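Local coordinates for protein binary enterotoxin of Clostridium perfringens component a (Clostridium perfringens, PDB 5WTZ) that binds NAD+ and, as the enzymatic component of an iota-like binary enterotoxin, probably transfers ADP-ribose from it to actin, at residues A[293-298]-A[362-367]; A[132-137]-A[211-216]; A[289-294]-A[368-373]. One frame throughout, in Å; residues are numbered along the deposited sequence.

Contact 2 comes first along the chain: strand 134-136 meets the 211-216 loop that leaves strand 201-211, closing a helix-free excursion of strands and loops inside the N-terminal half. Contacts 3 and 1 follow in the C-terminal half and spread outward from one run, residues 289-298. Their second segments, 362-367 and 368-373, are consecutive, so the loop of contact 1 lies within that of contact 3. The pair ties edge strand 295-301, with the loop before it, to strand 358-364 and on to strand 370-372 of the three-stranded sheet. Contact 2 precedes both without crossing them, yet it touches contact 1 through Asn215 with Tyr298 and Leu214 with Ile296, where the two halves meet.

Contact 1 of 3, residues A[293-298]-A[362-367]; sequences EDIITY and LHLPNG
Asp294 holds two partners of the 362-367 segment with its two carboxylate oxygens. OD2 accepts from His363 NE2 at 2.8 Å, a His-carboxylate hydrogen bond, while OD1 accepts from the backbone N of Asn366, also at 2.8 Å. The carboxylate and imidazole planes are turned 63° from each other, and NE2 reaches OD2 from above the carboxylate plane; the oxygen itself lies near the ring plane, at the ring's edge. With CG anti to its carbonyl carbon (chi1 -75°), the carboxylate sits between the His363 ring and the Asn366 backbone N. The Asn366 side chain crosses that of Asp294 at about a right angle, its CB 3.2 Å from OD1. Beyond this the segments run as antiparallel strands. Ile295 and Leu364 bond to each other both ways, as do Thr297 and Leu362; Ile296 faces His363 as the non-hydrogen-bonded pair between them. On one face Ile295 and Leu364 lie side by side, CG2 of Ile295 3.8 Å from CB of Leu364, and Thr297 CG2 meets Leu362 CD2 in the same way. The other face carries Ile296, whose CD1 lies 3.7 Å from His363 CA. Thr297 OG1 turns to Thr343 OG1 outside the pair. This is the edge pairing of the C-terminal ADP-ribosyltransferase sheet, in which strand 358-364 separates strand 295-301 from strand 411-420. Strand 384-387 packs under the leucine face, whereas Asn134 and Ile136, from strand 134-136 of the N-terminal sheet, adjoin His363 and Ile296.

Contact 2 of 3, residues A[132-137]-A[211-216]; sequences DTNFIQ and IKQLNF
Asn134 is the first residue of 132-137 to touch the 211-216 loop, and its CB is directed toward it. CG is anti to the carbonyl carbon (chi1 -67°) and lies 3.5 Å from CD1 of Ile211, whose side chain crosses that of Asn134 at about a right angle. The amide nitrogen ND2 donates to Gln213 OE1 at 3.0 Å, with an N-H...O angle of 158°. OE1 lies nearly in the plane of the Asn134 amide, but ND2 stands well above the Gln213 amide plane, the two planes being 87° apart. Gln213, extended beyond CG, also brings its other amide atom close: NE2 is 3.5 Å from Asn134 CB. The backbone of Asn134 adds an indirect link, since its O accepts from a water that in turn accepts from Gln213 NE2, 2.9 Å away. NE2 has a further partner in Ser187 OG, so both amide atoms of Gln213 are engaged. Phe135 turns away, the methyl CG2 of Thr133 sitting over the centre of one face of its ring. Ile136 then presents its CG1 to Gln213 NE2 at 3.4 Å, crossing that side chain at about a right angle. Its CD1 comes only to 4.4 Å from ND2 of Asn215, while OD1 of Asn215 bonds Tyr298 OH. No backbone bond joins the two segments, because strand 187-198 lies between 134-136 and 201-211. This is the edge of the five-stranded mixed sheet of the N-terminal ADP-ribosyltransferase-like domain; the loop that leaves its strand 201-211 runs against strand 295-301 of the NAD-binding half and forms part of the interface between the halves.

Contact 3 of 3, residues A[289-294]-A[368-373]; sequences RKIPED and SNAAYV
Lys290 lies alongside Asn369, both side chains pointing the same way. CB starts 3.7 Å from the carbonyl O of Ser368. CG, anti to the carbonyl carbon (chi1 -72°), moves on to Asn369 OD1 at 3.4 Å. CD passes that oxygen more loosely, and CE returns to 3.7 Å from it. A bend at the last torsion (chi4 -71°) turns NZ back to donate to OD1 at 3.0 Å, from above the plane of the amide. NZ also bonds Gly367 O, its stronger partner, so the ammonium group joins the backbone just before 368-373 to the side chain of Asn369. At the root of the lysine, its CA makes a CA-H...O contact with Ser368 O, which also accepts the backbone N of Ile291 at 3.0 Å. Ile291 has its CB directed toward the other segment: its CG1 is 3.7 Å from Ala370 CB, and CD1 lies close behind. A water accepts from Arg289 N and lies 3.2 Å from Ala370 O, to which it may donate. Tyr231 of helix 220-237 touches Ile291 and bonds the Arg289 carbonyl, while Ser368 OG turns back to Pro365 O. After Asn369 the chain enters strand 370-372, the edge of the small antiparallel sheet with 384-387 and 341-344. A second sheet of this kind, packed against the five-stranded one, belongs to the ADP-ribosyltransferase fold; its strand 384-387 begins with the NAD-binding Glu384, whose side chain is about 9 Å from that of Ala370.

Contact 1 of 3, residues A[293-298]-A[362-367]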
# COMPACT_ATOMS: atom_id res chain seq x y z
N GLU A 293 -4.76 5.34 -15.80
CA GLU A 293 -5.44 5.45 -14.51
C GLU A 293 -4.43 5.15 -13.41
O GLU A 293 -3.47 4.40 -13.64
CB GLU A 293 -6.61 4.47 -14.41
CG GLU A 293 -6.17 3.00 -14.47
CD GLU A 293 -7.34 2.05 -14.58
OE1 GLU A 293 -8.31 2.21 -13.81
OE2 GLU A 293 -7.30 1.16 -15.46
N ASP A 294 -4.66 5.71 -12.23
CA ASP A 294 -3.77 5.50 -11.08
C ASP A 294 -3.65 4.01 -10.86
O ASP A 294 -4.65 3.28 -10.87
CB ASP A 294 -4.30 6.18 -9.81
CG ASP A 294 -4.11 7.70 -9.82
OD1 ASP A 294 -4.05 8.32 -10.91
OD2 ASP A 294 -4.04 8.29 -8.72
N ILE A 295 -2.41 3.55 -10.67
CA ILE A 295 -2.13 2.14 -10.45
C ILE A 295 -1.04 2.02 -9.37
O ILE A 295 -0.19 2.91 -9.21
CB ILE A 295 -1.71 1.41 -11.77
CG1 ILE A 295 -1.73 -0.11 -11.59
CG2 ILE A 295 -0.38 1.93 -12.32
CD1 ILE A 295 -1.66 -0.89 -12.92
N ILE A 296 -1.11 0.95 -8.59
CA ILE A 296 -0.04 0.59 -7.68
C ILE A 296 0.94 -0.35 -8.41
O ILE A 296 0.52 -1.32 -9.04
CB ILE A 296 -0.58 -0.10 -6.40
CG1 ILE A 296 -1.48 0.86 -5.60
CG2 ILE A 296 0.59 -0.64 -5.58
CD1 ILE A 296 -0.83 2.24 -5.34
N THR A 297 2.24 -0.06 -8.33
CA THR A 297 3.23 -0.99 -8.88
C THR A 297 4.37 -1.20 -7.87
O THR A 297 4.46 -0.47 -6.89
CB THR A 297 3.78 -0.50 -10.24
OG1 THR A 297 4.48 -1.58 -10.88
CG2 THR A 297 4.69 0.75 -10.08
N TYR A 298 5.22 -2.19 -8.11
CA TYR A 298 6.19 -2.67 -7.11
C TYR A 298 7.62 -2.76 -7.64
O TYR A 298 7.85 -2.92 -8.84
CB TYR A 298 5.78 -4.05 -6.58
CG TYR A 298 4.40 -4.10 -5.95
CD1 TYR A 298 3.26 -4.34 -6.73
CD2 TYR A 298 4.23 -3.92 -4.58
CE1 TYR A 298 1.99 -4.39 -6.15
CE2 TYR A 298 2.97 -3.97 -3.98
CZ TYR A 298 1.87 -4.19 -4.77
OH TYR A 298 0.64 -4.24 -4.17
N LEU A 362 4.71 1.52 -5.07
CA LEU A 362 4.64 2.83 -5.73
C LEU A 362 3.25 3.17 -6.24
O LEU A 362 2.66 2.41 -7.01
CB LEU A 362 5.63 2.87 -6.89
CG LEU A 362 5.71 4.18 -7.68
CD1 LEU A 362 6.28 5.37 -6.82
CD2 LEU A 362 6.50 3.95 -8.98
N HIS A 363 2.75 4.32 -5.81
CA HIS A 363 1.53 4.90 -6.36
C HIS A 363 1.90 5.63 -7.64
O HIS A 363 2.53 6.69 -7.59
CB HIS A 363 0.88 5.86 -5.36
CG HIS A 363 -0.40 6.48 -5.86
ND1 HIS A 363 -0.97 7.59 -5.27
CD2 HIS A 363 -1.21 6.15 -6.89
CE1 HIS A 363 -2.07 7.91 -5.92
NE2 HIS A 363 -2.24 7.06 -6.91
N LEU A 364 1.54 5.03 -8.78
CA LEU A 364 1.89 5.52 -10.11
C LEU A 364 0.70 6.27 -10.71
O LEU A 364 -0.28 5.64 -11.13
CB LEU A 364 2.30 4.34 -11.01
CG LEU A 364 2.80 4.63 -12.43
CD1 LEU A 364 4.01 5.56 -12.35
CD2 LEU A 364 3.18 3.34 -13.15
N PRO A 365 0.78 7.61 -10.77
CA PRO A 365 -0.42 8.37 -11.16
C PRO A 365 -0.79 8.27 -12.64
O PRO A 365 0.07 8.09 -13.51
CB PRO A 365 -0.04 9.81 -10.81
CG PRO A 365 1.12 9.72 -9.89
CD PRO A 365 1.86 8.48 -10.29
N ASN A 366 -2.09 8.37 -12.88
CA ASN A 366 -2.64 8.75 -14.18
C ASN A 366 -1.76 9.83 -14.81
O ASN A 366 -1.46 10.82 -14.17
CB ASN A 366 -4.06 9.28 -13.98
CG ASN A 366 -4.78 9.56 -15.27
OD1 ASN A 366 -4.18 9.93 -16.28
ND2 ASN A 366 -6.11 9.42 -15.24
N GLY A 367 -1.32 9.61 -16.05
CA GLY A 367 -0.55 10.62 -16.76
C GLY A 367 0.96 10.45 -16.73
O GLY A 367 1.68 11.16 -17.44

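Contact 2 of 3, residues A[132-137]-A[211-216]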
# COMPACT_ATOMS: atom_id res chain seq x y z
N ASP A 132 -1.80 14.74 -0.50
CA ASP A 132 -1.30 14.18 -1.76
C ASP A 132 -0.82 12.76 -1.57
O ASP A 132 0.18 12.37 -2.16
CB ASP A 132 -0.15 15.03 -2.31
CG ASP A 132 -0.57 16.46 -2.58
OD1 ASP A 132 -1.66 16.64 -3.17
OD2 ASP A 132 0.17 17.38 -2.18
N THR A 133 -1.50 12.00 -0.71
CA THR A 133 -1.09 10.63 -0.40
C THR A 133 -2.31 9.74 -0.22
O THR A 133 -3.24 10.07 0.53
CB THR A 133 -0.23 10.56 0.89
OG1 THR A 133 0.84 11.52 0.84
CG2 THR A 133 0.33 9.15 1.11
N ASN A 134 -2.31 8.60 -0.91
CA ASN A 134 -3.24 7.53 -0.61
C ASN A 134 -2.53 6.52 0.27
O ASN A 134 -1.52 5.94 -0.16
CB ASN A 134 -3.76 6.86 -1.88
CG ASN A 134 -4.65 7.78 -2.73
OD1 ASN A 134 -5.26 8.72 -2.22
ND2 ASN A 134 -4.72 7.50 -4.02
N PHE A 135 -3.02 6.33 1.50
CA PHE A 135 -2.37 5.45 2.47
C PHE A 135 -2.94 4.04 2.40
O PHE A 135 -4.06 3.77 2.86
CB PHE A 135 -2.50 6.00 3.90
CG PHE A 135 -1.66 7.23 4.16
CD1 PHE A 135 -0.29 7.11 4.40
CD2 PHE A 135 -2.22 8.50 4.11
CE1 PHE A 135 0.50 8.25 4.62
CE2 PHE A 135 -1.44 9.64 4.33
CZ PHE A 135 -0.08 9.51 4.59
N ILE A 136 -2.17 3.14 1.82
CA ILE A 136 -2.61 1.77 1.64
C ILE A 136 -2.79 1.08 2.99
O ILE A 136 -1.92 1.13 3.86
CB ILE A 136 -1.60 0.98 0.73
CG1 ILE A 136 -1.66 1.53 -0.70
CG2 ILE A 136 -1.90 -0.51 0.75
CD1 ILE A 136 -0.58 0.99 -1.63
N GLN A 137 -3.94 0.43 3.17
CA GLN A 137 -4.23 -0.27 4.41
C GLN A 137 -4.13 -1.79 4.25
O GLN A 137 -5.00 -2.41 3.64
CB GLN A 137 -5.63 0.11 4.90
CG GLN A 137 -5.84 1.62 4.98
CD GLN A 137 -4.98 2.27 6.04
OE1 GLN A 137 -4.94 1.83 7.19
NE2 GLN A 137 -4.29 3.35 5.67
N ILE A 211 -11.05 4.55 -0.01
CA ILE A 211 -11.01 4.44 -1.46
C ILE A 211 -10.36 3.13 -1.87
O ILE A 211 -9.66 2.49 -1.08
CB ILE A 211 -10.22 5.59 -2.12
CG1 ILE A 211 -8.73 5.46 -1.82
CG2 ILE A 211 -10.79 6.95 -1.69
CD1 ILE A 211 -7.82 6.19 -2.83
N LYS A 212 -10.61 2.72 -3.10
CA LYS A 212 -10.03 1.49 -3.60
C LYS A 212 -9.12 1.80 -4.77
O LYS A 212 -9.58 2.27 -5.81
CB LYS A 212 -11.12 0.50 -4.01
CG LYS A 212 -10.60 -0.91 -4.25
CD LYS A 212 -11.75 -1.85 -4.57
CE LYS A 212 -11.69 -3.10 -3.72
NZ LYS A 212 -10.41 -3.83 -3.92
N GLN A 213 -7.83 1.55 -4.59
CA GLN A 213 -6.86 1.79 -5.64
C GLN A 213 -6.72 0.55 -6.51
O GLN A 213 -6.97 -0.56 -6.05
CB GLN A 213 -5.51 2.17 -5.05
CG GLN A 213 -5.52 3.43 -4.18
CD GLN A 213 -4.13 3.96 -3.92
OE1 GLN A 213 -3.62 4.80 -4.68
NE2 GLN A 213 -3.49 3.47 -2.85
N LEU A 214 -6.33 0.75 -7.77
CA LEU A 214 -6.05 -0.38 -8.67
C LEU A 214 -4.71 -0.98 -8.27
O LEU A 214 -3.65 -0.36 -8.41
CB LEU A 214 -6.06 0.06 -10.13
CG LEU A 214 -5.87 -1.04 -11.20
CD1 LEU A 214 -7.00 -2.04 -11.18
CD2 LEU A 214 -5.72 -0.43 -12.58
N ASN A 215 -4.77 -2.19 -7.74
CA ASN A 215 -3.63 -2.84 -7.11
C ASN A 215 -3.81 -4.34 -7.28
O ASN A 215 -4.61 -4.95 -6.58
CB ASN A 215 -3.53 -2.45 -5.63
CG ASN A 215 -2.29 -3.00 -4.96
OD1 ASN A 215 -1.54 -3.80 -5.54
ND2 ASN A 215 -2.08 -2.60 -3.70
N PHE A 216 -3.08 -4.94 -8.21
CA PHE A 216 -3.32 -6.34 -8.55
C PHE A 216 -2.81 -7.32 -7.50
O PHE A 216 -3.31 -8.44 -7.41
CB PHE A 216 -2.70 -6.65 -9.92
CG PHE A 216 -3.31 -5.85 -11.02
CD1 PHE A 216 -4.68 -5.93 -11.26
CD2 PHE A 216 -2.54 -5.02 -11.81
CE1 PHE A 216 -5.26 -5.19 -12.27
CE2 PHE A 216 -3.12 -4.27 -12.82
CZ PHE A 216 -4.48 -4.36 -13.05
O HOH W 1 -0.79 4.46 -2.54

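Contact 3 of 3, residues A[289-294]-A[368-373]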
# COMPACT_ATOMS: atom_id res chain seq x y z
N ARG A 289 2.33 6.52 -24.55
CA ARG A 289 1.01 6.29 -23.99
C ARG A 289 1.04 6.37 -22.47
O ARG A 289 1.43 5.40 -21.81
CB ARG A 289 0.44 4.95 -24.45
CG ARG A 289 -0.95 4.66 -23.90
CD ARG A 289 -1.46 3.32 -24.39
NE ARG A 289 -2.17 3.41 -25.66
CZ ARG A 289 -3.49 3.29 -25.80
NH1 ARG A 289 -4.25 3.05 -24.75
NH2 ARG A 289 -4.04 3.39 -27.00
N LYS A 290 0.66 7.53 -21.93
CA LYS A 290 0.67 7.78 -20.50
C LYS A 290 -0.19 6.79 -19.75
O LYS A 290 -1.23 6.36 -20.26
CB LYS A 290 0.18 9.19 -20.19
CG LYS A 290 1.17 10.28 -20.58
CD LYS A 290 0.54 11.62 -20.37
CE LYS A 290 1.53 12.77 -20.58
NZ LYS A 290 2.53 12.83 -19.49
N ILE A 291 0.25 6.42 -18.56
CA ILE A 291 -0.55 5.57 -17.66
C ILE A 291 -1.99 6.12 -17.58
O ILE A 291 -2.20 7.26 -17.20
CB ILE A 291 0.10 5.50 -16.26
CG1 ILE A 291 1.47 4.82 -16.34
CG2 ILE A 291 -0.79 4.76 -15.27
CD1 ILE A 291 1.41 3.31 -16.53
N PRO A 292 -2.98 5.30 -17.99
CA PRO A 292 -4.37 5.73 -18.20
C PRO A 292 -5.22 5.89 -16.93
O PRO A 292 -6.30 6.48 -17.02
CB PRO A 292 -4.94 4.62 -19.07
CG PRO A 292 -4.21 3.41 -18.62
CD PRO A 292 -2.79 3.89 -18.37
N GLU A 293 -4.76 5.34 -15.80
CA GLU A 293 -5.44 5.45 -14.51
C GLU A 293 -4.43 5.15 -13.41
O GLU A 293 -3.47 4.40 -13.64
CB GLU A 293 -6.61 4.47 -14.41
CG GLU A 293 -6.17 3.00 -14.47
CD GLU A 293 -7.34 2.05 -14.58
OE1 GLU A 293 -8.31 2.21 -13.81
OE2 GLU A 293 -7.30 1.16 -15.46
N ASP A 294 -4.66 5.71 -12.23
CA ASP A 294 -3.77 5.50 -11.08
C ASP A 294 -3.65 4.01 -10.86
O ASP A 294 -4.65 3.28 -10.87
CB ASP A 294 -4.30 6.18 -9.81
CG ASP A 294 -4.11 7.70 -9.82
OD1 ASP A 294 -4.05 8.32 -10.91
OD2 ASP A 294 -4.04 8.29 -8.72
N SER A 368 1.44 9.51 -15.92
CA SER A 368 2.87 9.19 -15.86
C SER A 368 3.43 8.65 -17.19
O SER A 368 2.78 7.86 -17.88
CB SER A 368 3.13 8.17 -14.74
OG SER A 368 2.72 8.70 -13.49
N ASN A 369 4.64 9.05 -17.54
CA ASN A 369 5.27 8.50 -18.73
C ASN A 369 5.90 7.15 -18.40
O ASN A 369 7.04 7.06 -17.94
CB ASN A 369 6.32 9.47 -19.30
CG ASN A 369 5.70 10.76 -19.81
OD1 ASN A 369 4.57 10.75 -20.29
ND2 ASN A 369 6.42 11.88 -19.68
N ALA A 370 5.11 6.09 -18.63
CA ALA A 370 5.46 4.72 -18.28
C ALA A 370 4.66 3.79 -19.17
O ALA A 370 3.61 4.20 -19.69
CB ALA A 370 5.14 4.42 -16.77
N ALA A 371 5.15 2.57 -19.39
CA ALA A 371 4.43 1.61 -20.22
C ALA A 371 4.47 0.20 -19.63
O ALA A 371 5.44 -0.18 -18.97
CB ALA A 371 5.00 1.60 -21.65
N TYR A 372 3.39 -0.56 -19.86
CA TYR A 372 3.37 -1.98 -19.54
C TYR A 372 4.10 -2.69 -20.66
O TYR A 372 3.51 -3.03 -21.69
CB TYR A 372 1.94 -2.50 -19.42
CG TYR A 372 1.82 -3.93 -18.91
CD1 TYR A 372 1.93 -5.02 -19.78
CD2 TYR A 372 1.54 -4.18 -17.58
CE1 TYR A 372 1.80 -6.33 -19.31
CE2 TYR A 372 1.40 -5.47 -17.11
CZ TYR A 372 1.53 -6.54 -17.97
OH TYR A 372 1.38 -7.81 -17.46
N VAL A 373 5.40 -2.91 -20.47
CA VAL A 373 6.25 -3.33 -21.58
C VAL A 373 6.11 -4.83 -21.85
O VAL A 373 6.46 -5.29 -22.94
CB VAL A 373 7.74 -2.98 -21.31
CG1 VAL A 373 7.94 -1.45 -21.31
CG2 VAL A 373 8.22 -3.61 -20.01
O HOH W 2 4.18 5.40 -22.62